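Long-range contact in ficolin-3 (Homo sapiens, PDB 2J60), which probably recognises sugars on microbial surfaces through its fibrinogen-like domain, acting as a soluble lectin of innate immunity: residues Cys180-Leu185 and Asp202-Arg207. Numbering follows the deposited sequence.
Sequences CYRSNL and DWASGR. With ABE (alpha-D-Abequopyranose), chain D.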
loop_
_atom_site.group_PDB
_atom_site.type_symbol
_atom_site.label_atom_id
_atom_site.label_comp_id
_atom_site.label_asym_id
_atom_site.label_seq_id
_atom_site.Cartn_x
_atom_site.Cartn_y
_atom_site.Cartn_z
ATOM N N CYS A 180 16.297 -6.828 -4.835
ATOM C CA CYS A 180 15.367 -5.698 -4.622
ATOM C C CYS A 180 14.065 -5.968 -3.862
ATOM O O CYS A 180 13.713 -5.199 -2.949
ATOM C CB CYS A 180 15.044 -5.006 -5.939
ATOM S SG CYS A 180 16.465 -4.143 -6.648
ATOM N N TYR A 181 13.356 -7.040 -4.211
ATOM C CA TYR A 181 12.081 -7.291 -3.545
ATOM C C TYR A 181 11.535 -8.719 -3.591
ATOM O O TYR A 181 11.967 -9.557 -4.388
ATOM C CB TYR A 181 11.015 -6.349 -4.112
ATOM C CG TYR A 181 10.698 -6.616 -5.563
ATOM C CD1 TYR A 181 9.723 -7.539 -5.920
ATOM C CD2 TYR A 181 11.375 -5.947 -6.580
ATOM C CE1 TYR A 181 9.432 -7.792 -7.229
ATOM C CE2 TYR A 181 11.084 -6.196 -7.910
ATOM C CZ TYR A 181 10.106 -7.117 -8.222
ATOM O OH TYR A 181 9.803 -7.371 -9.534
ATOM N N ARG A 182 10.550 -8.955 -2.726
ATOM C CA ARG A 182 9.695 -10.129 -2.779
ATOM C C ARG A 182 8.285 -9.668 -3.210
ATOM O O ARG A 182 7.488 -10.467 -3.701
ATOM C CB ARG A 182 9.625 -10.812 -1.399
ATOM C CG ARG A 182 10.938 -11.481 -0.938
ATOM C CD ARG A 182 10.916 -12.993 -1.134
ATOM N NE ARG A 182 9.769 -13.581 -0.454
ATOM C CZ ARG A 182 9.191 -14.716 -0.821
ATOM N NH1 ARG A 182 9.664 -15.392 -1.859
ATOM N NH2 ARG A 182 8.149 -15.171 -0.151
ATOM N N SER A 183 7.990 -8.370 -3.018
ATOM C CA SER A 183 6.733 -7.748 -3.484
ATOM C C SER A 183 7.032 -6.379 -4.093
ATOM O O SER A 183 8.018 -5.714 -3.730
ATOM C CB SER A 183 5.704 -7.605 -2.358
ATOM O OG SER A 183 6.274 -6.910 -1.250
ATOM N N ASN A 184 6.168 -5.945 -5.002
ATOM C CA ASN A 184 6.413 -4.718 -5.762
ATOM C C ASN A 184 5.068 -4.151 -6.222
ATOM O O ASN A 184 4.856 -3.914 -7.402
ATOM C CB ASN A 184 7.306 -5.059 -6.959
ATOM C CG ASN A 184 7.901 -3.837 -7.639
ATOM O OD1 ASN A 184 8.409 -2.906 -6.985
ATOM N ND2 ASN A 184 7.853 -3.833 -8.970
ATOM N N LEU A 185 4.157 -3.946 -5.279
ATOM C CA LEU A 185 2.766 -3.608 -5.622
ATOM C C LEU A 185 2.563 -2.205 -6.242
ATOM O O LEU A 185 1.502 -1.916 -6.779
ATOM C CB LEU A 185 1.869 -3.787 -4.408
ATOM C CG LEU A 185 1.806 -5.228 -3.884
ATOM C CD1 LEU A 185 0.882 -5.231 -2.696
ATOM C CD2 LEU A 185 1.314 -6.209 -4.979
ATOM N N ASP A 202 4.131 -7.576 -8.588
ATOM C CA ASP A 202 4.481 -8.944 -8.280
ATOM C C ASP A 202 4.315 -9.217 -6.781
ATOM O O ASP A 202 4.520 -8.322 -5.941
ATOM C CB ASP A 202 5.946 -9.205 -8.667
ATOM C CG ASP A 202 6.248 -8.951 -10.159
ATOM O OD1 ASP A 202 5.322 -8.936 -11.001
ATOM O OD2 ASP A 202 7.442 -8.752 -10.473
ATOM N N TRP A 203 3.923 -10.449 -6.462
ATOM C CA TRP A 203 3.923 -10.980 -5.085
ATOM C C TRP A 203 4.672 -12.338 -5.101
ATOM O O TRP A 203 4.134 -13.329 -5.572
ATOM C CB TRP A 203 2.473 -11.118 -4.583
ATOM C CG TRP A 203 2.300 -11.326 -3.077
ATOM C CD1 TRP A 203 2.044 -12.511 -2.450
ATOM C CD2 TRP A 203 2.350 -10.328 -2.027
ATOM N NE1 TRP A 203 1.950 -12.325 -1.091
ATOM C CE2 TRP A 203 2.133 -10.999 -0.804
ATOM C CE3 TRP A 203 2.561 -8.944 -2.006
ATOM C CZ2 TRP A 203 2.110 -10.329 0.433
ATOM C CZ3 TRP A 203 2.546 -8.280 -0.782
ATOM C CH2 TRP A 203 2.321 -8.979 0.421
ATOM N N ALA A 204 5.918 -12.384 -4.624
ATOM C CA ALA A 204 6.754 -13.581 -4.886
ATOM C C ALA A 204 6.118 -14.910 -4.447
ATOM O O ALA A 204 6.089 -15.867 -5.215
ATOM C CB ALA A 204 8.159 -13.427 -4.289
ATOM N N SER A 205 5.597 -14.960 -3.225
ATOM C CA SER A 205 5.013 -16.176 -2.685
ATOM C C SER A 205 3.680 -16.507 -3.338
ATOM O O SER A 205 3.126 -17.586 -3.122
ATOM C CB SER A 205 4.778 -16.016 -1.195
ATOM O OG SER A 205 3.948 -14.887 -0.977
ATOM N N GLY A 206 3.135 -15.562 -4.098
ATOM C CA GLY A 206 1.893 -15.799 -4.814
ATOM C C GLY A 206 2.204 -16.358 -6.180
ATOM O O GLY A 206 2.507 -17.541 -6.321
ATOM N N ARG A 207 2.146 -15.510 -7.196
ATOM C CA ARG A 207 2.384 -15.959 -8.559
ATOM C C ARG A 207 3.844 -15.803 -8.946
ATOM O O ARG A 207 4.228 -16.163 -10.048
ATOM C CB ARG A 207 1.498 -15.204 -9.564
ATOM C CG ARG A 207 -0.010 -15.272 -9.275
ATOM C CD ARG A 207 -0.813 -15.213 -10.562
ATOM N NE ARG A 207 -0.360 -14.138 -11.447
ATOM C CZ ARG A 207 -0.284 -14.239 -12.777
ATOM N NH1 ARG A 207 -0.613 -15.383 -13.383
ATOM N NH2 ARG A 207 0.148 -13.209 -13.500
HETATM C C1 ABE D . 14.182 -8.389 -7.769
HETATM C C2 ABE D . 13.487 -9.632 -8.317
HETATM C C3 ABE D . 14.482 -10.726 -8.673
HETATM C C4 ABE D . 15.608 -10.161 -9.535
HETATM C C5 ABE D . 16.205 -8.922 -8.867
HETATM C C6 ABE D . 17.363 -8.330 -9.668
HETATM O O1 ABE D . 14.793 -8.655 -6.490
HETATM O O2 ABE D . 12.551 -10.150 -7.368
HETATM O O5 ABE D . 15.171 -7.951 -8.705
#
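Tyr181 and Asp202 meet through a hydroxyl-carboxylate bond: Tyr181 OH donates to Asp202 OD2 at 2.9 Å, reaching the oxygen on its anti side, 25° out of the carboxylate plane. The same oxygen also accepts from Gly200 N, so two donors grip OD2. The backbone carbonyl of Asp202 is engaged too: its O accepts Asn184 N at 3.0 Å. Arg182 O receives Ala204 N at 2.6 Å, with a C=O...donor angle of 174°. These two backbone bonds flank Ser183 and Trp203, whose single antiparallel beta bridge joins two loop segments of the fibrinogen-like domain. On the side chains, Ser183 CB rests 3.4 Å from Trp203 CE3, and Leu185 CD1 approaches CZ3 of the same indole, whose NE1 is tied to Gly142 O. The Arg182 guanidinium lies with one face over Ala204 CB, 3.5 Å from NH1, while its NH2 bonds to Asp143 O.

Tyr181 and Cys180 meet the abequose. Tyr181 CG sits between the backbone N and the carbonyl carbon (chi1 66°), which sets the ring between Asn184 CB, toward the rim of one face, and ABE O2, over the centre of the other. Cys180 N, after a cis peptide bond, and Tyr181 N both donate to ABE O1, the former at 2.9 Å; ABE O2 donates to Tyr181 O at 3.1 Å. Asp202 is thus consistent with a second-shell role, in the Tyr181 conformer described, and its negative charge would probably polarise the phenol that underlies the bound sugar.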